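Local coordinates for protein chitinase A (Pteris ryukyuensis, PDB 4RL3) that probably hydrolyses the glycosidic bonds of chitin through its family GH18 catalytic domain, the part of a longer LysM-containing protein present here, at residues F182-Y187 with S194-L199; P224-V229 with F260-Q265. All coordinates share one frame; numbering follows the deposited sequence. Where two conformers were deposited one is given.

Interaction 1: residues F182-Y187 with S194-L199; sequences FQFYSY and SQYVSL. With ACT (acetate ion), chain E.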
# COMPACT_ATOMS: atom_id res chain seq x y z
N PHE A 182 -7.26 1.66 -2.27
CA PHE A 182 -8.28 2.28 -1.44
C PHE A 182 -8.58 1.34 -0.27
O PHE A 182 -8.80 0.15 -0.46
CB PHE A 182 -9.55 2.58 -2.24
CG PHE A 182 -10.52 3.45 -1.49
CD1 PHE A 182 -11.38 2.88 -0.56
CD2 PHE A 182 -10.54 4.81 -1.67
CE1 PHE A 182 -12.25 3.66 0.16
CE2 PHE A 182 -11.42 5.60 -0.94
CZ PHE A 182 -12.27 5.02 -0.03
N GLN A 183 -8.58 1.89 0.94
CA GLN A 183 -8.75 1.09 2.15
C GLN A 183 -10.23 0.87 2.49
O GLN A 183 -10.83 1.62 3.26
CB GLN A 183 -8.08 1.77 3.33
CG GLN A 183 -6.58 1.97 3.16
CD GLN A 183 -5.96 2.61 4.39
OE1 GLN A 183 -6.39 2.37 5.52
NE2 GLN A 183 -4.96 3.45 4.18
N PHE A 184 -10.81 -0.20 1.94
CA PHE A 184 -12.24 -0.48 2.15
C PHE A 184 -12.54 -1.04 3.54
O PHE A 184 -13.69 -1.05 3.96
CB PHE A 184 -12.76 -1.40 1.05
CG PHE A 184 -12.90 -0.71 -0.27
CD1 PHE A 184 -13.98 0.13 -0.53
CD2 PHE A 184 -11.92 -0.85 -1.25
CE1 PHE A 184 -14.09 0.79 -1.74
CE2 PHE A 184 -12.04 -0.20 -2.47
CZ PHE A 184 -13.12 0.63 -2.72
N TYR A 185 -11.49 -1.44 4.24
CA TYR A 185 -11.60 -1.87 5.63
C TYR A 185 -11.79 -0.70 6.60
O TYR A 185 -11.92 -0.91 7.81
CB TYR A 185 -10.41 -2.76 6.04
CG TYR A 185 -9.06 -2.30 5.54
CD1 TYR A 185 -8.58 -2.70 4.30
CD2 TYR A 185 -8.25 -1.48 6.32
CE1 TYR A 185 -7.34 -2.28 3.84
CE2 TYR A 185 -7.00 -1.07 5.88
CZ TYR A 185 -6.55 -1.46 4.64
OH TYR A 185 -5.32 -1.05 4.20
N SER A 186 -11.82 0.53 6.06
CA SER A 186 -12.26 1.71 6.82
C SER A 186 -13.78 1.69 7.07
O SER A 186 -14.27 2.41 7.93
CB SER A 186 -11.89 3.00 6.06
OG SER A 186 -12.52 3.05 4.79
N TYR A 187 -14.53 0.89 6.30
CA TYR A 187 -15.98 0.83 6.45
C TYR A 187 -16.37 -0.18 7.53
O TYR A 187 -15.53 -0.93 8.03
CB TYR A 187 -16.67 0.54 5.11
CG TYR A 187 -16.45 1.65 4.11
CD1 TYR A 187 -16.91 2.94 4.37
CD2 TYR A 187 -15.75 1.44 2.94
CE1 TYR A 187 -16.69 3.98 3.48
CE2 TYR A 187 -15.52 2.46 2.04
CZ TYR A 187 -15.99 3.73 2.31
OH TYR A 187 -15.76 4.76 1.42
N SER A 194 -23.63 -6.31 -1.13
CA SER A 194 -24.28 -5.29 -1.96
C SER A 194 -23.78 -3.89 -1.63
O SER A 194 -23.47 -3.10 -2.51
CB SER A 194 -25.80 -5.35 -1.76
OG SER A 194 -26.45 -4.35 -2.53
N GLN A 195 -23.73 -3.58 -0.34
CA GLN A 195 -23.21 -2.29 0.12
C GLN A 195 -21.75 -2.11 -0.30
O GLN A 195 -21.35 -1.02 -0.69
CB GLN A 195 -23.31 -2.16 1.63
CG GLN A 195 -24.73 -1.96 2.13
CD GLN A 195 -24.80 -1.90 3.63
OE1 GLN A 195 -24.26 -2.77 4.33
NE2 GLN A 195 -25.44 -0.87 4.15
N TYR A 196 -20.96 -3.17 -0.21
CA TYR A 196 -19.55 -3.09 -0.60
C TYR A 196 -19.40 -2.71 -2.07
O TYR A 196 -18.55 -1.88 -2.43
CB TYR A 196 -18.82 -4.40 -0.32
CG TYR A 196 -17.31 -4.31 -0.46
CD1 TYR A 196 -16.70 -4.34 -1.71
CD2 TYR A 196 -16.50 -4.20 0.67
CE1 TYR A 196 -15.32 -4.26 -1.83
CE2 TYR A 196 -15.12 -4.11 0.56
CZ TYR A 196 -14.54 -4.15 -0.70
OH TYR A 196 -13.18 -4.08 -0.84
N VAL A 197 -20.21 -3.32 -2.92
CA VAL A 197 -20.19 -2.99 -4.34
C VAL A 197 -20.52 -1.50 -4.51
O VAL A 197 -19.86 -0.79 -5.28
CB VAL A 197 -21.15 -3.88 -5.15
CG1 VAL A 197 -21.27 -3.38 -6.57
CG2 VAL A 197 -20.66 -5.32 -5.15
N SER A 198 -21.52 -1.00 -3.79
CA SER A 198 -21.86 0.42 -3.86
C SER A 198 -20.70 1.31 -3.37
O SER A 198 -20.38 2.33 -3.99
CB SER A 198 -23.12 0.71 -3.04
OG SER A 198 -24.26 0.04 -3.56
N LEU A 199 -20.09 0.92 -2.26
CA LEU A 199 -18.98 1.69 -1.69
C LEU A 199 -17.78 1.70 -2.64
O LEU A 199 -17.09 2.72 -2.78
CB LEU A 199 -18.56 1.10 -0.34
CG LEU A 199 -19.60 1.21 0.77
CD1 LEU A 199 -19.25 0.28 1.92
CD2 LEU A 199 -19.72 2.64 1.25
C ACT E . -2.94 0.95 5.48
O ACT E . -2.31 1.70 6.27
OXT ACT E . -3.95 0.36 5.95
CH3 ACT E . -2.50 0.75 4.05
O HOH W 1 -17.22 4.81 -0.90
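Phe-184 and Leu-199 have the nearest CA atoms across the contact, 8.1 Å apart: a short 3-10 turn at 184-186 faces residues 194-199 of helix 193-206, and no direct hydrogen bond joins them. Side chains fill the gap. Tyr-196, whose CG lies opposite the backbone N (chi1 -169°), reaches across from the helix, and its OH and CE2 both bear on Phe-184 CB, the OH at 3.3 Å. The two side chains cross at about a right angle, while their ring planes are inclined at 44°, neither stacked nor edge-to-face. The Tyr-196 hydroxyl is satisfied further on, by the carbonyl of Ser-216. The edge of the Phe-184 ring points at the helix backbone, CE1 lying 3.7 Å from Leu-199 O, while Phe-182 CD1 covers one face. This is a beta-alpha connection of the GH18 TIM barrel: strand 179-180 runs out into the turn, and the chain returns as helix 193-206. Leu-199 lies over one face of the Tyr-187 ring, with CD2 4.0 Å from the centroid in a CH-pi contact; Ser-186 OG occupies the opposite face and donates to Gln-183 O (2.7 Å). At the far end of the ring, Tyr-187 OH hydrogen-bonds to Asp-160 and also accepts from a water that donates to Leu-199 O.

Interaction 2: residues P224-V229 with F260-Q265; sequences PAPSTV and FQYEQQ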
# COMPACT_ATOMS: atom_id res chain seq x y z
N PRO A 224 -15.28 -4.68 6.80
CA PRO A 224 -16.17 -5.70 6.25
C PRO A 224 -15.53 -7.09 6.31
O PRO A 224 -14.33 -7.23 6.09
CB PRO A 224 -16.37 -5.23 4.81
CG PRO A 224 -16.12 -3.76 4.83
CD PRO A 224 -15.00 -3.61 5.82
N ALA A 225 -16.32 -8.10 6.63
CA ALA A 225 -15.82 -9.46 6.73
C ALA A 225 -15.19 -9.90 5.41
O ALA A 225 -15.77 -9.71 4.34
CB ALA A 225 -16.95 -10.41 7.11
N PRO A 226 -13.99 -10.50 5.47
CA PRO A 226 -13.34 -10.96 4.25
C PRO A 226 -14.20 -11.82 3.32
O PRO A 226 -14.16 -11.63 2.10
CB PRO A 226 -12.14 -11.76 4.77
CG PRO A 226 -11.79 -11.04 6.02
CD PRO A 226 -13.09 -10.61 6.63
N SER A 227 -14.96 -12.77 3.88
CA SER A 227 -15.81 -13.62 3.05
C SER A 227 -16.86 -12.79 2.30
O SER A 227 -17.17 -13.05 1.15
CB SER A 227 -16.48 -14.71 3.88
OG SER A 227 -17.29 -14.15 4.90
N THR A 228 -17.36 -11.76 2.96
CA THR A 228 -18.35 -10.86 2.36
C THR A 228 -17.71 -10.01 1.26
O THR A 228 -18.26 -9.84 0.18
CB THR A 228 -18.97 -9.98 3.44
OG1 THR A 228 -19.68 -10.82 4.35
CG2 THR A 228 -19.92 -8.94 2.84
N VAL A 229 -16.52 -9.49 1.55
CA VAL A 229 -15.80 -8.75 0.53
C VAL A 229 -15.50 -9.61 -0.70
O VAL A 229 -15.63 -9.15 -1.84
CB VAL A 229 -14.49 -8.15 1.09
CG1 VAL A 229 -13.69 -7.49 -0.03
CG2 VAL A 229 -14.80 -7.16 2.19
N PHE A 260 -3.98 -17.69 6.63
CA PHE A 260 -3.87 -17.08 5.30
C PHE A 260 -4.89 -17.57 4.28
O PHE A 260 -4.69 -17.43 3.08
CB PHE A 260 -2.45 -17.27 4.75
CG PHE A 260 -1.39 -16.55 5.54
CD1 PHE A 260 -1.04 -15.25 5.22
CD2 PHE A 260 -0.75 -17.18 6.59
CE1 PHE A 260 -0.05 -14.58 5.94
CE2 PHE A 260 0.23 -16.51 7.32
CZ PHE A 260 0.58 -15.22 6.98
N GLN A 261 -6.01 -18.11 4.75
CA GLN A 261 -6.99 -18.66 3.82
C GLN A 261 -7.60 -17.61 2.90
O GLN A 261 -7.92 -17.91 1.75
CB GLN A 261 -8.09 -19.45 4.54
CG GLN A 261 -9.05 -18.63 5.40
CD GLN A 261 -9.86 -19.52 6.31
OE1 GLN A 261 -10.89 -20.08 5.91
NE2 GLN A 261 -9.40 -19.68 7.54
N TYR A 262 -7.74 -16.38 3.37
CA TYR A 262 -8.35 -15.35 2.53
C TYR A 262 -7.38 -14.78 1.47
O TYR A 262 -7.82 -14.40 0.38
CB TYR A 262 -8.95 -14.24 3.39
CG TYR A 262 -10.06 -14.74 4.26
CD1 TYR A 262 -11.20 -15.32 3.70
CD2 TYR A 262 -9.98 -14.66 5.64
CE1 TYR A 262 -12.23 -15.79 4.49
CE2 TYR A 262 -11.02 -15.13 6.44
CZ TYR A 262 -12.13 -15.69 5.86
OH TYR A 262 -13.15 -16.15 6.66
N GLU A 263 -6.08 -14.79 1.76
CA GLU A 263 -5.07 -14.47 0.75
C GLU A 263 -5.22 -15.43 -0.42
O GLU A 263 -5.18 -15.03 -1.59
CB GLU A 263 -3.66 -14.63 1.32
CG GLU A 263 -3.10 -13.44 2.10
CD GLU A 263 -3.63 -13.31 3.51
OE1 GLU A 263 -3.18 -12.38 4.21
OE2 GLU A 263 -4.49 -14.11 3.96
N GLN A 264 -5.36 -16.71 -0.10
CA GLN A 264 -5.50 -17.73 -1.14
C GLN A 264 -6.79 -17.55 -1.93
O GLN A 264 -6.79 -17.59 -3.16
CB GLN A 264 -5.45 -19.12 -0.49
CG GLN A 264 -5.73 -20.27 -1.45
CD GLN A 264 -7.20 -20.62 -1.55
OE1 GLN A 264 -7.78 -20.66 -2.64
NE2 GLN A 264 -7.82 -20.83 -0.42
N GLN A 265 -7.89 -17.38 -1.20
CA GLN A 265 -9.17 -17.18 -1.84
C GLN A 265 -9.18 -15.97 -2.77
O GLN A 265 -9.72 -16.04 -3.86
CB GLN A 265 -10.27 -17.05 -0.81
CG GLN A 265 -10.59 -18.38 -0.15
CD GLN A 265 -11.66 -18.21 0.89
OE1 GLN A 265 -12.66 -17.55 0.64
NE2 GLN A 265 -11.46 -18.80 2.07
O HOH W 2 -14.82 -13.61 6.78
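Pro-226 and Tyr-262 have the nearest CA atoms across the contact, 6.9 Å apart, where the first turns of helices 226-238 and 261-271 meet. One proline carbon does most of the work. Pro-226 CB sits over the middle of the Tyr-262 ring, 3.6 Å from the centroid and 10° off the normal, a CH-pi contact; CG of the proline leans over the rim, 4.1 Å from Tyr-262 CD2. The tyrosine puts its CG anti to its own carbonyl carbon (chi1 -63°), which turns the ring across the proline, and Gln-261 CG covers the other face. Both Pro-226 and Tyr-262 also rest on Phe-217 of strand 215-218, so the pair joins two neighbouring outer helices of the TIM barrel above one of its strands. Beyond the ring, a water accepts from Ser-227 N (3.0 Å) and is hydrogen-bonded to Tyr-262 OH (3.0 Å). With an alanine here in place of Tyr-262, Pro-226 CB is likely to lose its aromatic partner, and the water its link to the second helix. With no direct hydrogen bond between the segments, the contact relies on dispersion and CH-pi attraction, supplemented by the water at Ser-227 N.

Overall arrangement
Interaction 1 is partly buried and joins a turn to the helix that soon follows it, whereas interaction 2 lies at the surface and joins the starts of two helices well apart in sequence. Their centres are 14 Å apart, and helix 226-238 and the residues leading into it connect them: Tyr-196 CE2 packs on Val-229 CG2 at 3.5 Å, and Pro-224 CD lies against the turn, 3.4 Å from Phe-184 O. Strand 215-218 lies under both, touching Tyr-196 through Ala-215 and Tyr-262 through Phe-217. Each contact combines a CH-pi contact with a bridging water, but the deeper one adds an oblique aromatic pair, Phe-184 with Tyr-196, and tyrosine hydroxyls tied to other parts of the barrel.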